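PDB 4HH8: butyrophilin subfamily 1 member A1 from Bos taurus, which probably takes part in secreting milk-fat droplets and probably inhibits the proliferation of activated T cells, here represented by its two extracellular immunoglobulin-like domains. Local coordinates for residues 24-29 / 123-128. The protein carries 1 engineered substitution. Residues are numbered along the deposited sequence; the frame is centred on the assembly and turned at random.
Sequences ILAVVG and VHLKVA
Five backbone hydrogen bonds join strand 24-27, and Val28 just after it, to the parallel strand 123-128. They begin with Ile24 N to His124 O (2.7 Å) and end with Val28 N to Ala128 O (2.9 Å). Ile24 and Ala26 each give their N-H and receive one at their C=O, so the bonds alternate in direction; Lys126 N meets Ile24 O almost along the C=O axis at 2.6 Å. Three CA-H...O contacts add to the pairing, among them Val127 CA to Ala26 O (3.2 Å).

On the face carrying Ile24, Ala26, Leu125 and Val127, Leu125 holds CG anti to its backbone N (chi1 -176°), and its CD1 reaches over to the neighbouring strand, to the methyl of Ala26 (3.7 Å) and to Ile24 CB. Ile24 CG1 touches Val123 CG1 obliquely. Beyond the last bridge, the side chains of Val28 and Val127 cross at about a right angle, CG2 and CG1 a tight 3.3 Å apart. On the other face, Leu25 CD1 lies against Lys126 O (3.4 Å).

Strand 32-39 of the facing sheet packs on Ile24, Ala26, Val123 and Leu125, while Asp105 OD1 accepts from Val127 N and strand 106-114 pairs with the far edge of 123-128. In this V-set arrangement part of strand A joins strand G: partner-facing amides and carbonyls of Ile24 and Ala26 are paired, and apolar branches meet the opposing sheet.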
loop_
_atom_site.group_PDB
_atom_site.type_symbol
_atom_site.label_atom_id
_atom_site.label_comp_id
_atom_site.label_asym_id
_atom_site.label_seq_id
_atom_site.Cartn_x
_atom_site.Cartn_y
_atom_site.Cartn_z
ATOM N N ILE A 24 -0.851 5.393 -7.238
ATOM C CA ILE A 24 -2.214 4.972 -6.909
ATOM C C ILE A 24 -2.190 4.326 -5.550
ATOM O O ILE A 24 -1.366 3.445 -5.282
ATOM C CB ILE A 24 -2.822 3.951 -7.913
ATOM C CG1 ILE A 24 -2.707 4.468 -9.357
ATOM C CG2 ILE A 24 -4.320 3.643 -7.546
ATOM C CD1 ILE A 24 -3.470 5.762 -9.624
ATOM N N LEU A 25 -3.108 4.754 -4.694
ATOM C CA LEU A 25 -3.176 4.231 -3.333
ATOM C C LEU A 25 -4.239 3.160 -3.285
ATOM O O LEU A 25 -5.368 3.412 -3.687
ATOM C CB LEU A 25 -3.539 5.362 -2.382
ATOM C CG LEU A 25 -3.353 5.192 -0.868
ATOM C CD1 LEU A 25 -2.096 4.404 -0.545
ATOM C CD2 LEU A 25 -3.339 6.566 -0.166
ATOM N N ALA A 26 -3.890 1.978 -2.784
ATOM C CA ALA A 26 -4.824 0.850 -2.739
ATOM C C ALA A 26 -4.796 0.097 -1.391
ATOM O O ALA A 26 -3.733 -0.303 -0.920
ATOM C CB ALA A 26 -4.507 -0.103 -3.864
ATOM N N VAL A 27 -5.958 -0.093 -0.784
ATOM C CA VAL A 27 -6.051 -0.828 0.466
ATOM C C VAL A 27 -6.026 -2.355 0.213
ATOM O O VAL A 27 -6.668 -2.839 -0.727
ATOM C CB VAL A 27 -7.302 -0.399 1.241
ATOM C CG1 VAL A 27 -7.539 -1.324 2.434
ATOM C CG2 VAL A 27 -7.146 1.026 1.693
ATOM N N VAL A 28 -5.281 -3.098 1.029
ATOM C CA VAL A 28 -5.243 -4.576 0.944
ATOM C C VAL A 28 -6.675 -5.150 0.964
ATOM O O VAL A 28 -7.510 -4.746 1.762
ATOM C CB VAL A 28 -4.329 -5.202 2.060
ATOM C CG1 VAL A 28 -4.546 -6.733 2.233
ATOM C CG2 VAL A 28 -2.855 -4.943 1.763
ATOM N N GLY A 29 -6.964 -6.062 0.049
ATOM C CA GLY A 29 -8.288 -6.666 -0.027
ATOM C C GLY A 29 -9.246 -5.910 -0.929
ATOM O O GLY A 29 -10.300 -6.442 -1.249
ATOM N N VAL A 123 3.178 3.484 -13.823
ATOM C CA VAL A 123 2.196 3.693 -12.748
ATOM C C VAL A 123 2.742 3.055 -11.477
ATOM O O VAL A 123 3.272 1.923 -11.502
ATOM C CB VAL A 123 0.828 3.039 -13.058
ATOM C CG1 VAL A 123 -0.301 3.615 -12.147
ATOM C CG2 VAL A 123 0.453 3.219 -14.488
ATOM N N HIS A 124 2.645 3.776 -10.367
ATOM C CA HIS A 124 3.125 3.248 -9.112
ATOM C C HIS A 124 1.896 2.846 -8.366
ATOM O O HIS A 124 0.995 3.647 -8.229
ATOM C CB HIS A 124 3.938 4.280 -8.312
ATOM C CG HIS A 124 5.195 4.724 -8.999
ATOM N ND1 HIS A 124 6.343 3.952 -9.038
ATOM C CD2 HIS A 124 5.484 5.865 -9.680
ATOM C CE1 HIS A 124 7.287 4.601 -9.702
ATOM N NE2 HIS A 124 6.790 5.762 -10.108
ATOM N N LEU A 125 1.826 1.578 -7.959
ATOM C CA LEU A 125 0.811 1.151 -7.005
ATOM C C LEU A 125 1.375 1.199 -5.592
ATOM O O LEU A 125 2.423 0.644 -5.316
ATOM C CB LEU A 125 0.332 -0.264 -7.325
ATOM C CG LEU A 125 -0.795 -0.702 -6.392
ATOM C CD1 LEU A 125 -1.979 0.260 -6.478
ATOM C CD2 LEU A 125 -1.207 -2.119 -6.704
ATOM N N LYS A 126 0.701 1.896 -4.694
ATOM C CA LYS A 126 1.112 1.912 -3.289
ATOM C C LYS A 126 0.059 1.221 -2.481
ATOM O O LYS A 126 -1.026 1.727 -2.398
ATOM C CB LYS A 126 1.242 3.351 -2.757
ATOM C CG LYS A 126 2.468 4.126 -3.255
ATOM C CD LYS A 126 3.724 3.632 -2.630
ATOM C CE LYS A 126 4.818 4.625 -2.822
ATOM N NZ LYS A 126 5.993 4.061 -2.154
ATOM N N VAL A 127 0.401 0.114 -1.826
ATOM C CA VAL A 127 -0.579 -0.656 -1.084
ATOM C C VAL A 127 -0.471 -0.322 0.388
ATOM O O VAL A 127 0.632 -0.084 0.881
ATOM C CB VAL A 127 -0.427 -2.196 -1.280
ATOM C CG1 VAL A 127 -1.466 -2.898 -0.450
ATOM C CG2 VAL A 127 -0.505 -2.576 -2.785
ATOM N N ALA A 128 -1.605 -0.311 1.072
ATOM C CA ALA A 128 -1.653 0.003 2.475
ATOM C C ALA A 128 -2.632 -0.921 3.209
ATOM O O ALA A 128 -3.628 -1.363 2.649
ATOM C CB ALA A 128 -2.062 1.458 2.676
#